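Local coordinates for iron uptake protein A2 (Synechocystis sp., PDB 2VOZ), which probably serves as a ferric-iron-binding subunit of a periplasmic ABC transporter that imports Fe(3+) ions, at residues L83-D87 against A88-W92; N204-A207 against Q208-I212; N223-Y226 against Y227-Q231. All coordinates share one frame; numbering follows the deposited sequence.

The three contacts follow one another along the chain, and none nests in or crosses another. Contact 1 comes first and joins strand 82-86, paired with strands 35-40 and 261-268, to helix 88-96. Contact 2 is the N-terminal end of helix 205-213, and contact 3 is the step from strand 219-223 into helix 224-232. Each closes a short local turn, not a long loop. Contacts 2 and 3 touch and set these two helices against each other: Asp205 accepts from the backbone N of Asn223, and Thr206 packs on Tyr226. Contact 1 stays separate, its nearest atoms about 5 Å from contact 3. All three reach toward the iron site, where Tyr225 and Tyr226 are ligand residues.

Contact 1 of 3, residues L83-D87 against A88-W92; sequences LFTVD and AGMLW
Asp87 turns its CG anti to its backbone N (chi1 -160°), and this swings the carboxylate over the start of the helix that follows. Thr85 has OG1 anti to N (chi1 -164°), which leaves the methyl CG2 between N and the carbonyl carbon, facing Met90 and Leu91. The motif is an N-capped strand-to-helix turn in the periplasmic binding protein fold. Strand 82-86 ends, Asp87 is the N-cap, and helix 88-96 runs back beside the strand. The axes of strand segment 83-86 and helix segment 88-92 make an angle of 140°.

The cap bond runs from Gly89 N to Asp87 OD2 at 2.8 Å and uses the anti lone pair of that oxygen. OD2 also accepts from Ser172 OG, and Ala88 N turns to Asn262. The carboxylate is therefore gripped from the helix end and from beyond it. The side chain of Asp87 also lies close to Tyr169, one of the iron-ligand residues, which makes Asp87 a probable second-shell group. The helix end would probably stabilise its negative charge.

The backbone of Asp87 works as well. Its O accepts from Met90 N above the carbonyl plane and from Leu91 N in that plane.

Away from the cap, the contact is mostly apolar. Thr85 and Leu91 slide past each other in opposite directions, with CG2 3.6 Å from Leu91 CD2. Thr85 and Met90 cross at about a right angle. Thr85 OG1 is hydrogen-bonded to Ser41 OG, just past strand 35-40. Met90 then bends at chi2 and chi3, leading its sulfur away, while its CG stays 3.2 Å from Val86 O.

Contact 2 of 3, residues N204-A207 against Q208-I212; sequences NDTA and QIRAI
The N-terminal turn of helix 205-213 carries this contact, with Asn204 as its N-cap. Asn204 OD1 accepts from Ala207 N at 2.8 Å, nearly along the C=O axis. The backbone O of Asn204 is held by the side chain of Gln208. That side chain bends at chi2 (-51°) and folds back over the turn. Its NE2 then meets Asn204 O at 2.9 Å, tilted 33° from the carbonyl plane. The same amide nitrogen also bonds to Glu202 O, so it ties the helix to the residues before it.

Thr206 and Arg210 lie side by side, one turn apart and pointing the same way. The methyl CG2 of Thr206 is 3.9 Å from Arg210 NE. Their backbones are joined by a straight bond from Arg210 N to Thr206 O. The guanidinium makes salt bridges to Asp238 and to Glu66 of the second subunit. Glu66 of that subunit also accepts from Asn204 ND2, so the capped end meets the subunit interface. The carboxylate of Asp205 forms a salt bridge with Arg131 and lies close to the iron-ligand residues Tyr226 and Tyr169. The whole is a side-chain-capped helix N-terminus beside the metal site.

Contact 3 of 3, residues N223-Y226 against Y227-Q231; sequences NSYY and YIRLQ
Tyr225 and Tyr226 leave helix 224-232 side by side with Arg229, all three pointing the same way. Both tyrosines are iron-ligand residues, an adjacent tyrosine pair, as in other ferric binding proteins. The crystal is the apo form.

The tight part lies between the two rings. CE1 of Tyr225 sits 3.1 Å above one face of the Tyr226 ring, offset toward its rim. Tyr225 reaches this place because its CG stands between the backbone N and the carbonyl carbon (chi1 53°). Asn223 ND2 donates to Tyr225 OH at 3.1 Å, and this OH lies 3.0 Å from Tyr226 OH. Tyr226 OH is also hydrogen-bonded to Tyr169 OH. A phenylalanine in place of Tyr225 lacks the hydroxyl, and would probably leave Asn223 ND2 without this acceptor and the iron site short of a ligand.

Buried packing continues along the helix. Ile228 CG1 rests 3.6 Å from Ser224 O, and Leu230 lies against Tyr226 O and helix 236-244. Tyr227 turns its ring from the turn toward Tyr134, and its OH bonds to Val245 O.

The looser, solvent side belongs to Arg229. Its chain is extended from CG to NE and carries the guanidinium alongside both rings. Tyr226 CE1 comes over one face of that group, 3.6 Å from Arg229 NH2, with the planes 70° apart. Arg229 NH1 meets Tyr225 CD1 at the ring edge, 3.7 Å away, and bonds to Asn298. The approach is to ring edges, so it is not a cation-pi stack. A positive charge alongside the two rings, though not bonded to their hydroxyls, may help to favour phenolate oxygens when ferric iron binds.

Contact 1 of 3, residues L83-D87 against A88-W92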
loop_
_atom_site.group_PDB
_atom_site.type_symbol
_atom_site.label_atom_id
_atom_site.label_comp_id
_atom_site.label_asym_id
_atom_site.label_seq_id
_atom_site.Cartn_x
_atom_site.Cartn_y
_atom_site.Cartn_z
ATOM N N LEU B 83 -4.189 1.726 -24.554
ATOM C CA LEU B 83 -4.975 0.900 -23.652
ATOM C C LEU B 83 -4.254 -0.426 -23.519
ATOM O O LEU B 83 -3.962 -1.111 -24.513
ATOM C CB LEU B 83 -6.378 0.661 -24.204
ATOM C CG LEU B 83 -7.280 -0.319 -23.464
ATOM C CD1 LEU B 83 -7.619 0.230 -22.044
ATOM C CD2 LEU B 83 -8.569 -0.537 -24.289
ATOM N N PHE B 84 -3.967 -0.742 -22.281
ATOM C CA PHE B 84 -3.358 -2.012 -21.922
ATOM C C PHE B 84 -4.394 -2.804 -21.147
ATOM O O PHE B 84 -4.951 -2.317 -20.138
ATOM C CB PHE B 84 -2.126 -1.810 -21.036
ATOM C CG PHE B 84 -1.394 -3.093 -20.797
ATOM C CD1 PHE B 84 -1.915 -4.059 -19.916
ATOM C CD2 PHE B 84 -0.270 -3.385 -21.532
ATOM C CE1 PHE B 84 -1.267 -5.296 -19.767
ATOM C CE2 PHE B 84 0.396 -4.627 -21.395
ATOM C CZ PHE B 84 -0.093 -5.560 -20.512
ATOM N N THR B 85 -4.655 -4.048 -21.558
ATOM C CA THR B 85 -5.605 -4.849 -20.820
ATOM C C THR B 85 -5.261 -6.341 -20.886
ATOM O O THR B 85 -4.237 -6.734 -21.477
ATOM C CB THR B 85 -7.067 -4.526 -21.260
ATOM O OG1 THR B 85 -7.989 -5.026 -20.289
ATOM C CG2 THR B 85 -7.379 -5.084 -22.599
ATOM N N VAL B 86 -6.068 -7.141 -20.212
ATOM C CA VAL B 86 -5.708 -8.523 -19.958
ATOM C C VAL B 86 -6.771 -9.342 -20.668
ATOM O O VAL B 86 -7.987 -9.120 -20.474
ATOM C CB VAL B 86 -5.656 -8.803 -18.448
ATOM C CG1 VAL B 86 -5.444 -10.286 -18.173
ATOM C CG2 VAL B 86 -4.573 -7.930 -17.801
ATOM N N ASP B 87 -6.274 -10.257 -21.502
ATOM C CA ASP B 87 -7.014 -11.271 -22.238
ATOM C C ASP B 87 -7.308 -10.734 -23.610
ATOM O O ASP B 87 -7.812 -9.598 -23.748
ATOM C CB ASP B 87 -8.316 -11.716 -21.516
ATOM C CG ASP B 87 -8.822 -13.074 -21.995
ATOM O OD1 ASP B 87 -8.805 -14.033 -21.178
ATOM O OD2 ASP B 87 -9.198 -13.202 -23.204
ATOM N N ALA B 88 -7.015 -11.550 -24.629
ATOM C CA ALA B 88 -7.299 -11.182 -26.035
ATOM C C ALA B 88 -8.786 -10.879 -26.207
ATOM O O ALA B 88 -9.181 -10.153 -27.137
ATOM C CB ALA B 88 -6.867 -12.283 -27.021
ATOM N N GLY B 89 -9.616 -11.453 -25.344
ATOM C CA GLY B 89 -11.091 -11.207 -25.420
ATOM C C GLY B 89 -11.425 -9.757 -25.015
ATOM O O GLY B 89 -12.427 -9.173 -25.476
ATOM N N MET B 90 -10.630 -9.188 -24.116
ATOM C CA MET B 90 -10.806 -7.783 -23.726
ATOM C C MET B 90 -10.239 -6.828 -24.747
ATOM O O MET B 90 -10.841 -5.800 -25.026
ATOM C CB MET B 90 -10.275 -7.462 -22.309
ATOM C CG MET B 90 -10.994 -8.229 -21.176
ATOM S SD MET B 90 -12.850 -8.075 -21.229
ATOM C CE MET B 90 -13.079 -6.325 -21.153
ATOM N N LEU B 91 -9.082 -7.161 -25.314
ATOM C CA LEU B 91 -8.576 -6.397 -26.441
ATOM C C LEU B 91 -9.585 -6.379 -27.583
ATOM O O LEU B 91 -9.801 -5.348 -28.220
ATOM C CB LEU B 91 -7.238 -6.963 -26.902
ATOM C CG LEU B 91 -6.174 -6.679 -25.826
ATOM C CD1 LEU B 91 -4.933 -7.615 -26.040
ATOM C CD2 LEU B 91 -5.792 -5.178 -25.805
ATOM N N TRP B 92 -10.235 -7.517 -27.808
ATOM C CA TRP B 92 -11.234 -7.590 -28.863
ATOM C C TRP B 92 -12.430 -6.663 -28.538
ATOM O O TRP B 92 -12.951 -5.999 -29.436
ATOM C CB TRP B 92 -11.679 -9.052 -29.050
ATOM C CG TRP B 92 -12.875 -9.238 -29.979
ATOM C CD1 TRP B 92 -12.823 -9.389 -31.331
ATOM C CD2 TRP B 92 -14.261 -9.325 -29.614
ATOM N NE1 TRP B 92 -14.081 -9.554 -31.845
ATOM C CE2 TRP B 92 -14.987 -9.521 -30.820
ATOM C CE3 TRP B 92 -14.966 -9.218 -28.403
ATOM C CZ2 TRP B 92 -16.368 -9.623 -30.857
ATOM C CZ3 TRP B 92 -16.355 -9.332 -28.435
ATOM C CH2 TRP B 92 -17.040 -9.545 -29.656
#

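Contact 2 of 3, residues N204-A207 against Q208-I212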
loop_
_atom_site.group_PDB
_atom_site.type_symbol
_atom_site.label_atom_id
_atom_site.label_comp_id
_atom_site.label_asym_id
_atom_site.label_seq_id
_atom_site.Cartn_x
_atom_site.Cartn_y
_atom_site.Cartn_z
ATOM N N ASN B 204 -13.799 -17.805 -8.170
ATOM C CA ASN B 204 -12.839 -17.346 -9.165
ATOM C C ASN B 204 -11.868 -18.496 -9.554
ATOM O O ASN B 204 -12.141 -19.684 -9.229
ATOM C CB ASN B 204 -12.100 -16.130 -8.605
ATOM C CG ASN B 204 -11.308 -16.450 -7.334
ATOM O OD1 ASN B 204 -11.040 -17.633 -7.024
ATOM N ND2 ASN B 204 -10.927 -15.407 -6.589
ATOM N N ASP B 205 -10.750 -18.194 -10.249
ATOM C CA ASP B 205 -9.898 -19.333 -10.733
ATOM C C ASP B 205 -9.289 -20.082 -9.549
ATOM O O ASP B 205 -9.240 -21.328 -9.522
ATOM C CB ASP B 205 -8.777 -18.866 -11.679
ATOM C CG ASP B 205 -9.101 -19.084 -13.164
ATOM O OD1 ASP B 205 -10.279 -19.328 -13.525
ATOM O OD2 ASP B 205 -8.133 -19.071 -13.963
ATOM N N THR B 206 -8.739 -19.332 -8.600
ATOM C CA THR B 206 -8.076 -19.974 -7.454
ATOM C C THR B 206 -9.079 -20.764 -6.640
ATOM O O THR B 206 -8.726 -21.812 -6.091
ATOM C CB THR B 206 -7.312 -18.966 -6.615
ATOM O OG1 THR B 206 -6.436 -18.225 -7.476
ATOM C CG2 THR B 206 -6.537 -19.681 -5.465
ATOM N N ALA B 207 -10.333 -20.304 -6.597
ATOM C CA ALA B 207 -11.410 -21.065 -5.925
ATOM C C ALA B 207 -11.526 -22.478 -6.505
ATOM O O ALA B 207 -11.858 -23.437 -5.798
ATOM C CB ALA B 207 -12.800 -20.321 -6.048
ATOM N N GLN B 208 -11.306 -22.630 -7.816
ATOM C CA GLN B 208 -11.375 -23.987 -8.409
ATOM C C GLN B 208 -10.214 -24.872 -7.923
ATOM O O GLN B 208 -10.366 -26.070 -7.672
ATOM C CB GLN B 208 -11.392 -23.910 -9.940
ATOM C CG GLN B 208 -12.304 -22.777 -10.469
ATOM C CD GLN B 208 -13.708 -22.828 -9.862
ATOM O OE1 GLN B 208 -14.286 -23.910 -9.692
ATOM N NE2 GLN B 208 -14.280 -21.654 -9.581
ATOM N N ILE B 209 -9.041 -24.272 -7.821
ATOM C CA ILE B 209 -7.854 -25.037 -7.364
ATOM C C ILE B 209 -8.098 -25.436 -5.904
ATOM O O ILE B 209 -7.889 -26.601 -5.523
ATOM C CB ILE B 209 -6.604 -24.171 -7.466
ATOM C CG1 ILE B 209 -6.414 -23.704 -8.923
ATOM C CG2 ILE B 209 -5.347 -24.947 -7.023
ATOM C CD1 ILE B 209 -5.218 -22.734 -9.094
ATOM N N ARG B 210 -8.577 -24.485 -5.103
ATOM C CA ARG B 210 -8.847 -24.796 -3.693
ATOM C C ARG B 210 -9.936 -25.843 -3.527
ATOM O O ARG B 210 -9.885 -26.650 -2.585
ATOM C CB ARG B 210 -9.207 -23.546 -2.920
ATOM C CG ARG B 210 -8.026 -22.584 -2.783
ATOM C CD ARG B 210 -8.454 -21.472 -1.791
ATOM N NE ARG B 210 -7.523 -20.358 -1.804
ATOM C CZ ARG B 210 -6.388 -20.319 -1.097
ATOM N NH1 ARG B 210 -6.036 -21.356 -0.316
ATOM N NH2 ARG B 210 -5.593 -19.241 -1.178
ATOM N N ALA B 211 -10.885 -25.850 -4.466
ATOM C CA ALA B 211 -12.023 -26.794 -4.392
ATOM C C ALA B 211 -11.519 -28.233 -4.562
ATOM O O ALA B 211 -12.086 -29.157 -3.976
ATOM C CB ALA B 211 -13.094 -26.443 -5.439
ATOM N N ILE B 212 -10.433 -28.415 -5.319
ATOM C CA ILE B 212 -9.840 -29.760 -5.465
ATOM C C ILE B 212 -9.304 -30.156 -4.110
ATOM O O ILE B 212 -9.544 -31.274 -3.660
ATOM C CB ILE B 212 -8.717 -29.778 -6.495
ATOM C CG1 ILE B 212 -9.280 -29.393 -7.877
ATOM C CG2 ILE B 212 -8.064 -31.195 -6.577
ATOM C CD1 ILE B 212 -8.154 -29.265 -8.963
#

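Contact 3 of 3, residues N223-Y226 against Y227-Q231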
loop_
_atom_site.group_PDB
_atom_site.type_symbol
_atom_site.label_atom_id
_atom_site.label_comp_id
_atom_site.label_asym_id
_atom_site.label_seq_id
_atom_site.Cartn_x
_atom_site.Cartn_y
_atom_site.Cartn_z
ATOM N N ASN B 223 -5.957 -20.592 -14.831
ATOM C CA ASN B 223 -4.702 -20.118 -15.382
ATOM C C ASN B 223 -3.493 -20.544 -14.566
ATOM O O ASN B 223 -3.598 -20.738 -13.342
ATOM C CB ASN B 223 -4.737 -18.620 -15.528
ATOM C CG ASN B 223 -5.694 -18.178 -16.642
ATOM O OD1 ASN B 223 -6.044 -18.965 -17.543
ATOM N ND2 ASN B 223 -6.100 -16.909 -16.592
ATOM N N SER B 224 -2.363 -20.603 -15.266
ATOM C CA SER B 224 -1.069 -20.988 -14.736
ATOM C C SER B 224 -0.607 -20.130 -13.532
ATOM O O SER B 224 -0.128 -20.682 -12.522
ATOM C CB SER B 224 -0.020 -20.906 -15.883
ATOM O OG SER B 224 -0.046 -19.624 -16.503
ATOM N N TYR B 225 -0.718 -18.805 -13.627
ATOM C CA TYR B 225 -0.109 -17.938 -12.593
ATOM C C TYR B 225 -0.777 -18.038 -11.220
ATOM O O TYR B 225 -0.164 -17.703 -10.220
ATOM C CB TYR B 225 -0.075 -16.474 -13.051
ATOM C CG TYR B 225 -1.404 -15.964 -13.504
ATOM C CD1 TYR B 225 -2.289 -15.339 -12.616
ATOM C CD2 TYR B 225 -1.796 -16.105 -14.829
ATOM C CE1 TYR B 225 -3.536 -14.891 -13.053
ATOM C CE2 TYR B 225 -3.032 -15.626 -15.270
ATOM C CZ TYR B 225 -3.900 -15.046 -14.375
ATOM O OH TYR B 225 -5.134 -14.581 -14.809
ATOM N N TYR B 226 -2.036 -18.469 -11.158
ATOM C CA TYR B 226 -2.675 -18.630 -9.864
ATOM C C TYR B 226 -1.997 -19.673 -9.015
ATOM O O TYR B 226 -1.932 -19.522 -7.792
ATOM C CB TYR B 226 -4.149 -18.995 -10.029
ATOM C CG TYR B 226 -4.911 -17.881 -10.666
ATOM C CD1 TYR B 226 -5.089 -16.659 -9.989
ATOM C CD2 TYR B 226 -5.453 -18.041 -11.941
ATOM C CE1 TYR B 226 -5.781 -15.608 -10.592
ATOM C CE2 TYR B 226 -6.150 -16.992 -12.547
ATOM C CZ TYR B 226 -6.317 -15.796 -11.860
ATOM O OH TYR B 226 -6.986 -14.752 -12.479
ATOM N N TYR B 227 -1.500 -20.735 -9.644
ATOM C CA TYR B 227 -0.802 -21.747 -8.873
ATOM C C TYR B 227 0.568 -21.250 -8.389
ATOM O O TYR B 227 0.986 -21.554 -7.266
ATOM C CB TYR B 227 -0.685 -23.010 -9.701
ATOM C CG TYR B 227 -0.168 -24.223 -8.946
ATOM C CD1 TYR B 227 -1.043 -25.082 -8.263
ATOM C CD2 TYR B 227 1.182 -24.506 -8.917
ATOM C CE1 TYR B 227 -0.571 -26.206 -7.587
ATOM C CE2 TYR B 227 1.667 -25.630 -8.244
ATOM C CZ TYR B 227 0.788 -26.479 -7.591
ATOM O OH TYR B 227 1.319 -27.572 -6.931
ATOM N N ILE B 228 1.223 -20.456 -9.229
ATOM C CA ILE B 228 2.520 -19.869 -8.847
ATOM C C ILE B 228 2.334 -19.001 -7.612
ATOM O O ILE B 228 3.172 -19.035 -6.702
ATOM C CB ILE B 228 3.206 -19.127 -10.026
ATOM C CG1 ILE B 228 3.188 -19.965 -11.319
ATOM C CG2 ILE B 228 4.643 -18.721 -9.613
ATOM C CD1 ILE B 228 3.844 -21.376 -11.160
ATOM N N ARG B 229 1.219 -18.255 -7.529
ATOM C CA ARG B 229 0.946 -17.445 -6.323
ATOM C C ARG B 229 0.913 -18.302 -5.097
ATOM O O ARG B 229 1.495 -17.947 -4.100
ATOM C CB ARG B 229 -0.412 -16.748 -6.377
ATOM C CG ARG B 229 -0.451 -15.658 -7.348
ATOM C CD ARG B 229 -1.810 -14.972 -7.310
ATOM N NE ARG B 229 -1.944 -14.148 -8.501
ATOM C CZ ARG B 229 -3.064 -13.522 -8.842
ATOM N NH1 ARG B 229 -3.084 -12.822 -9.963
ATOM N NH2 ARG B 229 -4.143 -13.576 -8.049
ATOM N N LEU B 230 0.195 -19.421 -5.182
ATOM C CA LEU B 230 0.042 -20.329 -4.037
ATOM C C LEU B 230 1.413 -20.894 -3.622
ATOM O O LEU B 230 1.721 -20.903 -2.433
ATOM C CB LEU B 230 -0.922 -21.472 -4.367
ATOM C CG LEU B 230 -2.377 -21.007 -4.533
ATOM C CD1 LEU B 230 -3.243 -22.216 -4.986
ATOM C CD2 LEU B 230 -2.909 -20.430 -3.224
ATOM N N GLN B 231 2.254 -21.263 -4.604
ATOM C CA GLN B 231 3.586 -21.811 -4.320
ATOM C C GLN B 231 4.438 -20.781 -3.557
ATOM O O GLN B 231 5.218 -21.122 -2.649
ATOM C CB GLN B 231 4.274 -22.216 -5.620
ATOM C CG GLN B 231 3.691 -23.483 -6.268
ATOM C CD GLN B 231 4.507 -23.873 -7.465
ATOM O OE1 GLN B 231 4.226 -23.435 -8.589
ATOM N NE2 GLN B 231 5.554 -24.678 -7.235
#